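Local coordinates for DegT/DnrJ/EryC1/StrS aminotransferase (PDB 4QGR), which probably acts as a pyridoxal-phosphate-dependent aminotransferase of the DegT/DnrJ/EryC1/StrS family, and is seen here as a dimer with the cofactor bound, at residues Leu70-Met75 with Gly208-Asn213; Ile141-Leu146 with Asn154-Ile159; Glu48-Glu53 with Val252-Leu257; Lys309-Ala314 with Ile371-Gly376. All coordinates share one frame; numbering follows the deposited sequence.

Overall arrangement
Contacts 1, 2 and 3 all build on or around the large mixed sheet, while contact 4 lies in the C-terminal part of the chain, its centre about 40 Å from that of contact 1 and about 36 Å from that of contact 2. Contacts 1 and 2 meet where Leu70 CD2 packs on Ile142 CG2 at 4.0 Å, and each brings one residue, Leu70 and Val144, against the bound pyridoxal phosphate. Contact 3 joins contact 1 through Leu51 CD2 and Phe211 CE1, 3.6 Å apart. Along the chain, contact 2 is nested within the loop that contact 1 closes, and contact 3 encloses both; contact 4 follows afterwards, touching none of them.

Contact 1 of 4, residues Leu70-Met75 with Gly208-Asn213; sequences LQMPLM and GAMFTN
No aromatic ring or other planar side chain takes part where Pro73 meets Met210; the nearest thing to a flat group is the puckered proline ring. SD of Met210 comes to the CD-CG side of that ring, well off its mean plane, 3.8 Å from CD of Pro73 and slightly farther from CG. Pro73 also touches Ile168 of strand 166-170. Beside the proline, Met72 and Met210 run roughly perpendicular, and their methyl groups press together tightly, Met72 CE to Met210 CE being 3.5 Å. A bend at the last torsion of Met72, chi3 -86°, swings its CE back to the methyl and sulfur of Met210. No hydrogen bond links the segments; all three side chains are buried, and Leu221 of helix 215-224 touches both methionines. Pro73 has no N-H to give to the preceding turn, and the helix kinks there. Met210 comes from strand 208-212, which runs antiparallel to both of its neighbours, 59-63 and 190-194. A helix that follows cofactor-binding residues, here Gly66 and Thr67, and packs on a mostly parallel sheet with one reversed strand is characteristic of the large domain of fold type I pyridoxal phosphate enzymes.

Contact 2 of 4, residues Ile141-Leu146 with Asn154-Ile159; sequences IIPVDL and NRITAI
Ile156 and Pro143 lie alongside one another, pointing opposite ways, and the isoleucine has both its branches in use. The long branch ends at CD1, 3.8 Å from CG of Pro143 and 3.9 Å from CB of Pro143; this methyl lies against the CB and CG atoms, off the mean plane of the ring. The short branch, CG2 of Ile156, sits 4.0 Å from the same Pro143 CG and also faces Ile141, with 4.2 Å between Ile156 CG2 and Ile141 CG2. The torsions explain this division of labour: CG1 of Ile156 stands beside the backbone N (chi1 -66°), the chain beyond it is extended (chi2 173°), and CG2 is left on the other side, where it can touch both partners. Ile159, one turn farther along the helix, turns toward the same side and also packs on helix 120-133, through Val120, Glu124 and Ile127.

The contact itself is wholly apolar. Polar bonds tie down the connection nearby: Asp145 forms the centre of an inverse gamma turn, its OD1 is hydrogen-bonded to Tyr153 OH and Ala151 N, and its OD2 to Ser174 OG. Val144, the first residue of this turn, touches the bound pyridoxal phosphate. Strand 137-141, the loop that follows it, helix 153-163 and the adjacent parallel strand 166-170 together make a beta-alpha-beta crossover, with Ile156 packing the crossover helix against the last residue of its first strand and the loop that follows, an arrangement characteristic of the sheet domain in fold type I enzymes.

Contact 3 of 4, residues Glu48-Glu53 with Val252-Leu257; sequences EKKLGE and VLLEKL
Helix 42-55 runs beside the long helix 247-278, and residues 48-53 and 252-257 are where the two lie nearly parallel, at 26°, with the axes of these short segments 10.5 Å apart at closest approach. The gap is filled chiefly by Leu257, which points across it. With CG anti to the backbone N (chi1 176°), its fork is carried to the backbone of the other helix: CD2 of Leu257 is 3.7 Å from N of Leu51 and 3.8 Å from CB of Lys50, lying against the backbone between those two residues. The other prong works side chain to side chain, CD1 of Leu257 meeting CD1 of Leu51 at 4.0 Å.

In fold type I aminotransferases a long helix of this kind commonly connects the large domain to the smaller C-terminal one, and helix 247-278 fits that description; here it packs through Leu257 and Leu254 on a helix that covers the main sheet. Leu51 is the buried member of the group.

Toward solvent, Lys50 lies across Leu254, with the aliphatic CD of Lys50 3.8 Å from CD2 of Leu254. The charged end of that lysine belongs to its own helix, where NZ forms a salt bridge with Glu46. Leu254 also touches Glu43, Glu46 and Phe47, earlier on helix 42-55.

Contact 4 of 4, residues Lys309-Ala314 with Ile371-Gly376; sequences KAQLQA and IGVIRG
Apolar contacts come first, and Leu312 is their centre on helix 305-314. Its CD2 methyl reaches two neighbouring side chains of helix 364-377, lying 3.9 Å from CG1 of Val373 and likewise 3.9 Å from CG1 of Ile374, each pair of side chains meeting at a slant. Val373 points toward the other helix, and its CG1, anti to the backbone N (chi1 173°), is the methyl that does the touching. Nearest approach of the backbones falls at the same place, the CA atoms of Leu312 and Val373 being 6.6 Å apart.

These helices probably belong to the small C-terminal domain of a fold type I aminotransferase, packing beside its two-stranded antiparallel sheet, 298-301 with 353-356. Leu312 touches Leu354 of that sheet, and Ile374 touches Leu356, so both helices also bury a residue against strand 353-356. The short segments cross at 139°, closer to antiparallel than to perpendicular, their axes 9.9 Å apart at closest approach.

A second kind of contact uses the aliphatic part of a polar residue. CG of Gln311, anti to the backbone N (chi1 179°), packs 3.8 Å from CG1 of Val373, at the more open margin of the interface; the bend at chi2 comes beyond it.

Hydrogen bonds and salt bridges play no part between the two segments. On helix 364-377 the charged group of Arg375 is turned to another partner, forming a salt bridge through NH1 with Asp280, while Ile374 also meets Leu278 at the end of helix 247-278.

Contact 1 of 4, residues Leu70-Met75 with Gly208-Asn213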
loop_
_atom_site.group_PDB
_atom_site.type_symbol
_atom_site.label_atom_id
_atom_site.label_comp_id
_atom_site.label_asym_id
_atom_site.label_seq_id
_atom_site.Cartn_x
_atom_site.Cartn_y
_atom_site.Cartn_z
ATOM N N LEU A 70 -9.231 -1.089 5.823
ATOM C CA LEU A 70 -10.329 -2.050 6.041
ATOM C C LEU A 70 -9.821 -3.484 6.177
ATOM O O LEU A 70 -10.383 -4.268 6.952
ATOM C CB LEU A 70 -11.305 -1.981 4.860
ATOM C CG LEU A 70 -12.016 -0.634 4.638
ATOM C CD1 LEU A 70 -12.651 -0.562 3.271
ATOM C CD2 LEU A 70 -13.102 -0.491 5.697
ATOM N N GLN A 71 -8.771 -3.827 5.423
ATOM C CA GLN A 71 -8.195 -5.156 5.468
ATOM C C GLN A 71 -7.568 -5.449 6.833
ATOM O O GLN A 71 -7.747 -6.532 7.385
ATOM C CB GLN A 71 -7.124 -5.303 4.393
ATOM C CG GLN A 71 -6.391 -6.649 4.353
ATOM C CD GLN A 71 -5.343 -6.671 3.232
ATOM O OE1 GLN A 71 -5.300 -5.757 2.403
ATOM N NE2 GLN A 71 -4.429 -7.623 3.276
ATOM N N MET A 72 -6.771 -4.529 7.348
ATOM C CA MET A 72 -6.017 -4.862 8.552
ATOM C C MET A 72 -6.862 -5.257 9.766
ATOM O O MET A 72 -6.515 -6.215 10.489
ATOM C CB MET A 72 -4.994 -3.777 8.871
ATOM C CG MET A 72 -3.877 -3.735 7.828
ATOM S SD MET A 72 -2.555 -2.609 8.338
ATOM C CE MET A 72 -3.112 -1.007 7.766
ATOM N N PRO A 73 -7.977 -4.548 10.021
ATOM C CA PRO A 73 -8.801 -4.976 11.142
ATOM C C PRO A 73 -9.368 -6.401 10.964
ATOM O O PRO A 73 -9.525 -7.107 11.971
ATOM C CB PRO A 73 -9.913 -3.950 11.167
ATOM C CG PRO A 73 -9.277 -2.711 10.629
ATOM C CD PRO A 73 -8.318 -3.191 9.582
ATOM N N LEU A 74 -9.696 -6.791 9.721
ATOM C CA LEU A 74 -10.151 -8.168 9.488
ATOM C C LEU A 74 -9.042 -9.152 9.830
ATOM O O LEU A 74 -9.297 -10.219 10.429
ATOM C CB LEU A 74 -10.577 -8.359 8.021
ATOM C CG LEU A 74 -11.788 -7.543 7.572
ATOM C CD1 LEU A 74 -12.014 -7.683 6.065
ATOM C CD2 LEU A 74 -13.041 -7.995 8.268
ATOM N N MET A 75 -7.797 -8.806 9.474
ATOM C CA MET A 75 -6.669 -9.660 9.781
ATOM C C MET A 75 -6.444 -9.813 11.284
ATOM O O MET A 75 -6.193 -10.933 11.785
ATOM C CB MET A 75 -5.381 -9.181 9.113
ATOM C CG MET A 75 -5.412 -9.189 7.599
ATOM S SD MET A 75 -3.993 -8.400 6.875
ATOM C CE MET A 75 -2.653 -9.468 7.347
ATOM N N GLY A 208 -4.117 6.628 4.210
ATOM C CA GLY A 208 -5.271 6.135 4.954
ATOM C C GLY A 208 -5.039 6.158 6.444
ATOM O O GLY A 208 -3.956 6.498 6.899
ATOM N N ALA A 209 -6.068 5.818 7.219
ATOM C CA ALA A 209 -5.860 5.623 8.647
ATOM C C ALA A 209 -6.946 4.742 9.232
ATOM O O ALA A 209 -8.050 4.572 8.642
ATOM C CB ALA A 209 -5.865 6.956 9.365
ATOM N N MET A 210 -6.672 4.299 10.444
ATOM C CA MET A 210 -7.623 3.500 11.251
ATOM C C MET A 210 -7.755 4.168 12.590
ATOM O O MET A 210 -6.823 4.826 13.050
ATOM C CB MET A 210 -7.156 2.058 11.418
ATOM C CG MET A 210 -6.926 1.374 10.068
ATOM S SD MET A 210 -6.090 -0.215 10.164
ATOM C CE MET A 210 -4.467 0.362 10.636
ATOM N N PHE A 211 -8.916 3.968 13.206
ATOM C CA PHE A 211 -9.313 4.651 14.424
ATOM C C PHE A 211 -9.895 3.656 15.426
ATOM O O PHE A 211 -10.693 2.785 15.063
ATOM C CB PHE A 211 -10.369 5.707 14.106
ATOM C CG PHE A 211 -10.032 6.576 12.925
ATOM C CD1 PHE A 211 -8.993 7.496 13.013
ATOM C CD2 PHE A 211 -10.736 6.491 11.750
ATOM C CE1 PHE A 211 -8.669 8.326 11.959
ATOM C CE2 PHE A 211 -10.385 7.292 10.668
ATOM C CZ PHE A 211 -9.374 8.223 10.770
ATOM N N THR A 212 -9.511 3.760 16.701
ATOM C CA THR A 212 -10.150 2.933 17.699
ATOM C C THR A 212 -9.855 3.469 19.093
ATOM O O THR A 212 -8.856 4.149 19.317
ATOM C CB THR A 212 -9.708 1.461 17.612
ATOM O OG1 THR A 212 -10.526 0.660 18.476
ATOM C CG2 THR A 212 -8.229 1.274 17.932
ATOM N N ASN A 213 -10.783 3.176 20.006
ATOM C CA ASN A 213 -10.534 3.394 21.430
ATOM C C ASN A 213 -9.953 2.220 22.184
ATOM O O ASN A 213 -9.648 2.335 23.372
ATOM C CB ASN A 213 -11.819 3.829 22.112
ATOM C CG ASN A 213 -12.240 5.212 21.705
ATOM O OD1 ASN A 213 -11.420 6.076 21.475
ATOM N ND2 ASN A 213 -13.549 5.429 21.627
#

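Contact 2 of 4, residues Ile141-Leu146 with Asn154-Ile159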
loop_
_atom_site.group_PDB
_atom_site.type_symbol
_atom_site.label_atom_id
_atom_site.label_comp_id
_atom_site.label_asym_id
_atom_site.label_seq_id
_atom_site.Cartn_x
_atom_site.Cartn_y
_atom_site.Cartn_z
ATOM N N ILE A 141 -19.397 -6.836 10.213
ATOM C CA ILE A 141 -20.230 -5.927 9.399
ATOM C C ILE A 141 -19.375 -4.740 9.051
ATOM O O ILE A 141 -18.649 -4.219 9.925
ATOM C CB ILE A 141 -21.476 -5.411 10.163
ATOM C CG1 ILE A 141 -22.166 -6.585 10.836
ATOM C CG2 ILE A 141 -22.387 -4.628 9.211
ATOM C CD1 ILE A 141 -23.123 -6.232 11.950
ATOM N N ILE A 142 -19.418 -4.324 7.780
ATOM C CA ILE A 142 -18.730 -3.110 7.335
ATOM C C ILE A 142 -19.743 -2.132 6.751
ATOM O O ILE A 142 -19.900 -2.031 5.528
ATOM C CB ILE A 142 -17.562 -3.335 6.341
ATOM C CG1 ILE A 142 -16.649 -4.460 6.803
ATOM C CG2 ILE A 142 -16.777 -2.031 6.125
ATOM C CD1 ILE A 142 -15.461 -4.771 5.889
ATOM N N PRO A 143 -20.400 -1.378 7.644
ATOM C CA PRO A 143 -21.221 -0.302 7.142
ATOM C C PRO A 143 -20.350 0.775 6.501
ATOM O O PRO A 143 -19.193 0.981 6.924
ATOM C CB PRO A 143 -21.923 0.238 8.396
ATOM C CG PRO A 143 -21.632 -0.732 9.478
ATOM C CD PRO A 143 -20.299 -1.341 9.099
ATOM N N VAL A 144 -20.920 1.470 5.513
ATOM C CA VAL A 144 -20.237 2.589 4.847
ATOM C C VAL A 144 -20.970 3.873 5.128
ATOM O O VAL A 144 -22.203 3.910 5.097
ATOM C CB VAL A 144 -20.164 2.357 3.323
ATOM C CG1 VAL A 144 -19.487 3.515 2.637
ATOM C CG2 VAL A 144 -19.436 1.038 3.032
ATOM N N ASP A 145 -20.217 4.927 5.411
ATOM C CA ASP A 145 -20.812 6.225 5.541
ATOM C C ASP A 145 -20.833 6.848 4.155
ATOM O O ASP A 145 -19.962 7.616 3.816
ATOM C CB ASP A 145 -19.997 7.097 6.473
ATOM C CG ASP A 145 -19.843 6.504 7.851
ATOM O OD1 ASP A 145 -20.788 5.828 8.337
ATOM O OD2 ASP A 145 -18.763 6.725 8.470
ATOM N N LEU A 146 -21.801 6.481 3.311
ATOM C CA LEU A 146 -21.674 6.794 1.889
ATOM C C LEU A 146 -21.844 8.280 1.651
ATOM O O LEU A 146 -22.733 8.886 2.184
ATOM C CB LEU A 146 -22.657 5.985 1.021
ATOM C CG LEU A 146 -22.284 5.884 -0.459
ATOM C CD1 LEU A 146 -20.972 5.125 -0.651
ATOM C CD2 LEU A 146 -23.356 5.207 -1.297
ATOM N N ASN A 154 -26.526 2.894 15.706
ATOM C CA ASN A 154 -27.198 2.335 16.913
ATOM C C ASN A 154 -27.936 1.070 16.570
ATOM O O ASN A 154 -27.758 0.062 17.240
ATOM C CB ASN A 154 -28.123 3.327 17.568
ATOM C CG ASN A 154 -27.403 4.586 17.961
ATOM O OD1 ASN A 154 -26.191 4.588 18.231
ATOM N ND2 ASN A 154 -28.117 5.683 17.918
ATOM N N ARG A 155 -28.729 1.093 15.503
ATOM C CA ARG A 155 -29.445 -0.111 15.112
ATOM C C ARG A 155 -28.505 -1.231 14.598
ATOM O O ARG A 155 -28.743 -2.431 14.844
ATOM C CB ARG A 155 -30.529 0.222 14.117
ATOM C CG ARG A 155 -31.539 1.204 14.725
ATOM C CD ARG A 155 -32.607 1.620 13.748
ATOM N NE ARG A 155 -33.485 0.481 13.519
ATOM C CZ ARG A 155 -34.174 0.272 12.406
ATOM N NH1 ARG A 155 -34.104 1.131 11.398
ATOM N NH2 ARG A 155 -34.930 -0.815 12.314
ATOM N N ILE A 156 -27.457 -0.849 13.865
ATOM C CA ILE A 156 -26.471 -1.821 13.406
ATOM C C ILE A 156 -25.744 -2.490 14.573
ATOM O O ILE A 156 -25.562 -3.708 14.593
ATOM C CB ILE A 156 -25.467 -1.165 12.419
ATOM C CG1 ILE A 156 -26.188 -0.762 11.145
ATOM C CG2 ILE A 156 -24.362 -2.132 12.022
ATOM C CD1 ILE A 156 -25.315 0.015 10.215
ATOM N N THR A 157 -25.359 -1.698 15.574
ATOM C CA THR A 157 -24.675 -2.243 16.724
ATOM C C THR A 157 -25.635 -3.119 17.543
ATOM O O THR A 157 -25.214 -4.184 18.068
ATOM C CB THR A 157 -24.088 -1.087 17.562
ATOM O OG1 THR A 157 -23.312 -0.265 16.682
ATOM C CG2 THR A 157 -23.245 -1.597 18.751
ATOM N N ALA A 158 -26.904 -2.731 17.636
ATOM C CA ALA A 158 -27.858 -3.594 18.344
ATOM C C ALA A 158 -27.879 -5.008 17.720
ATOM O O ALA A 158 -27.890 -6.007 18.422
ATOM C CB ALA A 158 -29.258 -3.010 18.351
ATOM N N ILE A 159 -27.806 -5.072 16.390
ATOM C CA ILE A 159 -27.745 -6.357 15.715
ATOM C C ILE A 159 -26.447 -7.110 16.021
ATOM O O ILE A 159 -26.445 -8.297 16.355
ATOM C CB ILE A 159 -27.943 -6.175 14.186
ATOM C CG1 ILE A 159 -29.392 -5.816 13.893
ATOM C CG2 ILE A 159 -27.607 -7.468 13.469
ATOM C CD1 ILE A 159 -29.583 -5.118 12.585
#

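Contact 3 of 4, residues Glu48-Glu53 with Val252-Leu257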
loop_
_atom_site.group_PDB
_atom_site.type_symbol
_atom_site.label_atom_id
_atom_site.label_comp_id
_atom_site.label_asym_id
_atom_site.label_seq_id
_atom_site.Cartn_x
_atom_site.Cartn_y
_atom_site.Cartn_z
ATOM N N GLU A 48 -1.357 11.814 13.633
ATOM C CA GLU A 48 -2.227 10.837 14.331
ATOM C C GLU A 48 -2.840 11.499 15.578
ATOM O O GLU A 48 -4.025 11.335 15.870
ATOM C CB GLU A 48 -1.434 9.585 14.738
ATOM C CG GLU A 48 -1.041 8.677 13.564
ATOM C CD GLU A 48 -0.197 7.443 13.971
ATOM O OE1 GLU A 48 0.455 7.437 15.056
ATOM O OE2 GLU A 48 -0.174 6.468 13.201
ATOM N N LYS A 49 -2.024 12.235 16.314
ATOM C CA LYS A 49 -2.517 12.892 17.533
ATOM C C LYS A 49 -3.540 13.962 17.295
ATOM O O LYS A 49 -4.575 14.003 17.947
ATOM C CB LYS A 49 -1.357 13.490 18.322
ATOM C CG LYS A 49 -0.661 12.393 19.049
ATOM C CD LYS A 49 0.746 12.746 19.457
ATOM C CE LYS A 49 1.489 11.447 19.764
ATOM N NZ LYS A 49 2.879 11.718 20.190
ATOM N N LYS A 50 -3.248 14.826 16.331
ATOM C CA LYS A 50 -4.136 15.938 16.017
ATOM C C LYS A 50 -5.436 15.426 15.413
ATOM O O LYS A 50 -6.521 15.886 15.824
ATOM C CB LYS A 50 -3.447 16.958 15.115
ATOM C CG LYS A 50 -2.366 17.709 15.882
ATOM C CD LYS A 50 -1.615 18.754 15.065
ATOM C CE LYS A 50 -0.766 19.611 16.028
ATOM N NZ LYS A 50 0.525 20.004 15.383
ATOM N N LEU A 51 -5.356 14.427 14.534
ATOM C CA LEU A 51 -6.586 13.836 13.978
ATOM C C LEU A 51 -7.390 13.109 15.067
ATOM O O LEU A 51 -8.625 13.225 15.148
ATOM C CB LEU A 51 -6.305 12.872 12.839
ATOM C CG LEU A 51 -7.523 12.338 12.085
ATOM C CD1 LEU A 51 -8.396 13.442 11.512
ATOM C CD2 LEU A 51 -7.077 11.367 10.987
ATOM N N GLY A 52 -6.685 12.445 15.973
ATOM C CA GLY A 52 -7.347 11.775 17.116
ATOM C C GLY A 52 -8.189 12.749 17.958
ATOM O O GLY A 52 -9.333 12.461 18.297
ATOM N N GLU A 53 -7.643 13.917 18.274
ATOM C CA GLU A 53 -8.404 14.902 19.062
ATOM C C GLU A 53 -9.562 15.476 18.318
ATOM O O GLU A 53 -10.610 15.679 18.884
ATOM C CB GLU A 53 -7.476 16.022 19.553
ATOM C CG GLU A 53 -6.477 15.408 20.514
ATOM C CD GLU A 53 -6.019 16.323 21.626
ATOM O OE1 GLU A 53 -6.744 17.308 21.952
ATOM O OE2 GLU A 53 -4.941 16.020 22.162
ATOM N N VAL A 252 1.533 17.137 4.497
ATOM C CA VAL A 252 0.391 17.693 3.755
ATOM C C VAL A 252 -0.901 17.685 4.591
ATOM O O VAL A 252 -1.622 18.708 4.716
ATOM C CB VAL A 252 0.223 16.957 2.397
ATOM C CG1 VAL A 252 -1.097 17.336 1.740
ATOM C CG2 VAL A 252 1.377 17.324 1.489
ATOM N N LEU A 253 -1.192 16.526 5.172
ATOM C CA LEU A 253 -2.432 16.314 5.936
ATOM C C LEU A 253 -2.564 17.218 7.173
ATOM O O LEU A 253 -3.665 17.681 7.516
ATOM C CB LEU A 253 -2.570 14.829 6.296
ATOM C CG LEU A 253 -3.019 13.977 5.109
ATOM C CD1 LEU A 253 -2.696 12.517 5.298
ATOM C CD2 LEU A 253 -4.477 14.128 4.792
ATOM N N LEU A 254 -1.433 17.515 7.783
ATOM C CA LEU A 254 -1.437 18.449 8.917
ATOM C C LEU A 254 -1.992 19.791 8.483
ATOM O O LEU A 254 -2.794 20.391 9.173
ATOM C CB LEU A 254 -0.063 18.574 9.520
ATOM C CG LEU A 254 0.367 17.396 10.410
ATOM C CD1 LEU A 254 1.866 17.431 10.660
ATOM C CD2 LEU A 254 -0.387 17.420 11.731
ATOM N N GLU A 255 -1.586 20.258 7.306
ATOM C CA GLU A 255 -2.110 21.528 6.804
ATOM C C GLU A 255 -3.574 21.415 6.331
ATOM O O GLU A 255 -4.368 22.318 6.612
ATOM C CB GLU A 255 -1.234 22.040 5.692
ATOM C CG GLU A 255 0.206 22.306 6.071
ATOM C CD GLU A 255 0.402 23.339 7.178
ATOM O OE1 GLU A 255 -0.474 24.208 7.428
ATOM O OE2 GLU A 255 1.443 23.272 7.842
ATOM N N LYS A 256 -3.949 20.295 5.710
ATOM C CA LYS A 256 -5.348 20.077 5.346
ATOM C C LYS A 256 -6.253 20.065 6.602
ATOM O O LYS A 256 -7.335 20.660 6.631
ATOM C CB LYS A 256 -5.527 18.777 4.576
ATOM C CG LYS A 256 -4.709 18.586 3.318
ATOM C CD LYS A 256 -4.970 19.695 2.292
ATOM C CE LYS A 256 -4.742 19.206 0.872
ATOM N NZ LYS A 256 -5.793 18.273 0.429
ATOM N N LEU A 257 -5.763 19.408 7.645
ATOM C CA LEU A 257 -6.558 19.200 8.856
ATOM C C LEU A 257 -6.843 20.541 9.506
ATOM O O LEU A 257 -7.968 20.790 9.987
ATOM C CB LEU A 257 -5.875 18.199 9.818
ATOM C CG LEU A 257 -6.603 18.013 11.154
ATOM C CD1 LEU A 257 -7.992 17.366 10.876
ATOM C CD2 LEU A 257 -5.754 17.153 12.076
#

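Contact 4 of 4, residues Lys309-Ala314 with Ile371-Gly376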
loop_
_atom_site.group_PDB
_atom_site.type_symbol
_atom_site.label_atom_id
_atom_site.label_comp_id
_atom_site.label_asym_id
_atom_site.label_seq_id
_atom_site.Cartn_x
_atom_site.Cartn_y
_atom_site.Cartn_z
ATOM N N LYS A 309 -27.398 15.014 -17.195
ATOM C CA LYS A 309 -25.940 15.038 -17.154
ATOM C C LYS A 309 -25.343 15.645 -18.447
ATOM O O LYS A 309 -24.365 16.405 -18.408
ATOM C CB LYS A 309 -25.450 13.625 -16.958
ATOM C CG LYS A 309 -23.955 13.422 -16.963
ATOM C CD LYS A 309 -23.656 12.003 -16.532
ATOM C CE LYS A 309 -22.217 11.830 -16.140
ATOM N NZ LYS A 309 -21.275 12.103 -17.222
ATOM N N ALA A 310 -25.961 15.333 -19.586
ATOM C CA ALA A 310 -25.487 15.850 -20.867
ATOM C C ALA A 310 -25.711 17.364 -20.967
ATOM O O ALA A 310 -24.887 18.090 -21.528
ATOM C CB ALA A 310 -26.230 15.140 -22.011
ATOM N N GLN A 311 -26.876 17.821 -20.511
ATOM C CA GLN A 311 -27.176 19.227 -20.532
ATOM C C GLN A 311 -26.232 19.959 -19.589
ATOM O O GLN A 311 -25.806 21.077 -19.884
ATOM C CB GLN A 311 -28.641 19.473 -20.142
ATOM C CG GLN A 311 -29.044 20.935 -20.111
ATOM C CD GLN A 311 -28.800 21.627 -21.445
ATOM O OE1 GLN A 311 -28.908 21.013 -22.492
ATOM N NE2 GLN A 311 -28.427 22.897 -21.404
ATOM N N LEU A 312 -25.938 19.364 -18.429
ATOM C CA LEU A 312 -24.988 19.996 -17.512
ATOM C C LEU A 312 -23.602 20.136 -18.192
ATOM O O LEU A 312 -22.985 21.215 -18.193
ATOM C CB LEU A 312 -24.892 19.202 -16.208
ATOM C CG LEU A 312 -26.074 19.322 -15.237
ATOM C CD1 LEU A 312 -25.963 18.202 -14.199
ATOM C CD2 LEU A 312 -26.067 20.652 -14.518
ATOM N N GLN A 313 -23.156 19.081 -18.864
ATOM C CA GLN A 313 -21.869 19.136 -19.553
ATOM C C GLN A 313 -21.874 20.131 -20.729
ATOM O O GLN A 313 -20.878 20.808 -20.936
ATOM C CB GLN A 313 -21.409 17.797 -20.072
ATOM C CG GLN A 313 -19.918 17.858 -20.343
ATOM C CD GLN A 313 -19.379 16.619 -20.986
ATOM O OE1 GLN A 313 -19.703 15.512 -20.581
ATOM N NE2 GLN A 313 -18.511 16.796 -21.987
ATOM N N ALA A 314 -22.987 20.224 -21.450
ATOM C CA ALA A 314 -23.097 21.211 -22.540
ATOM C C ALA A 314 -22.958 22.639 -22.005
ATOM O O ALA A 314 -22.499 23.518 -22.711
ATOM C CB ALA A 314 -24.403 21.041 -23.305
ATOM N N ILE A 371 -27.709 25.305 -10.386
ATOM C CA ILE A 371 -29.135 25.268 -10.042
ATOM C C ILE A 371 -29.992 25.634 -11.256
ATOM O O ILE A 371 -31.002 25.002 -11.521
ATOM C CB ILE A 371 -29.444 26.172 -8.817
ATOM C CG1 ILE A 371 -28.977 25.475 -7.556
ATOM C CG2 ILE A 371 -30.926 26.510 -8.699
ATOM C CD1 ILE A 371 -28.706 26.415 -6.403
ATOM N N GLY A 372 -29.582 26.653 -11.977
ATOM C CA GLY A 372 -30.363 27.156 -13.097
ATOM C C GLY A 372 -30.502 26.113 -14.195
ATOM O O GLY A 372 -31.543 25.973 -14.806
ATOM N N VAL A 373 -29.433 25.389 -14.464
ATOM C CA VAL A 373 -29.463 24.447 -15.561
ATOM C C VAL A 373 -30.357 23.282 -15.192
ATOM O O VAL A 373 -31.142 22.803 -16.034
ATOM C CB VAL A 373 -28.036 23.971 -15.938
ATOM C CG1 VAL A 373 -28.093 22.851 -16.969
ATOM C CG2 VAL A 373 -27.214 25.124 -16.469
ATOM N N ILE A 374 -30.269 22.834 -13.931
ATOM C CA ILE A 374 -31.061 21.706 -13.482
ATOM C C ILE A 374 -32.566 22.068 -13.501
ATOM O O ILE A 374 -33.389 21.303 -14.015
ATOM C CB ILE A 374 -30.615 21.219 -12.082
ATOM C CG1 ILE A 374 -29.172 20.704 -12.148
ATOM C CG2 ILE A 374 -31.548 20.122 -11.554
ATOM C CD1 ILE A 374 -28.547 20.375 -10.816
ATOM N N ARG A 375 -32.908 23.232 -12.968
ATOM C CA ARG A 375 -34.295 23.689 -12.934
ATOM C C ARG A 375 -34.836 23.851 -14.374
ATOM O O ARG A 375 -35.964 23.434 -14.697
ATOM C CB ARG A 375 -34.404 25.010 -12.162
ATOM C CG ARG A 375 -34.083 24.885 -10.669
ATOM C CD ARG A 375 -34.391 26.169 -9.922
ATOM N NE ARG A 375 -35.840 26.342 -9.911
ATOM C CZ ARG A 375 -36.660 25.695 -9.089
ATOM N NH1 ARG A 375 -36.189 24.858 -8.166
ATOM N NH2 ARG A 375 -37.957 25.870 -9.186
ATOM N N GLY A 376 -33.998 24.417 -15.244
ATOM C CA GLY A 376 -34.368 24.638 -16.634
ATOM C C GLY A 376 -34.616 23.333 -17.357
ATOM O O GLY A 376 -35.570 23.217 -18.115
#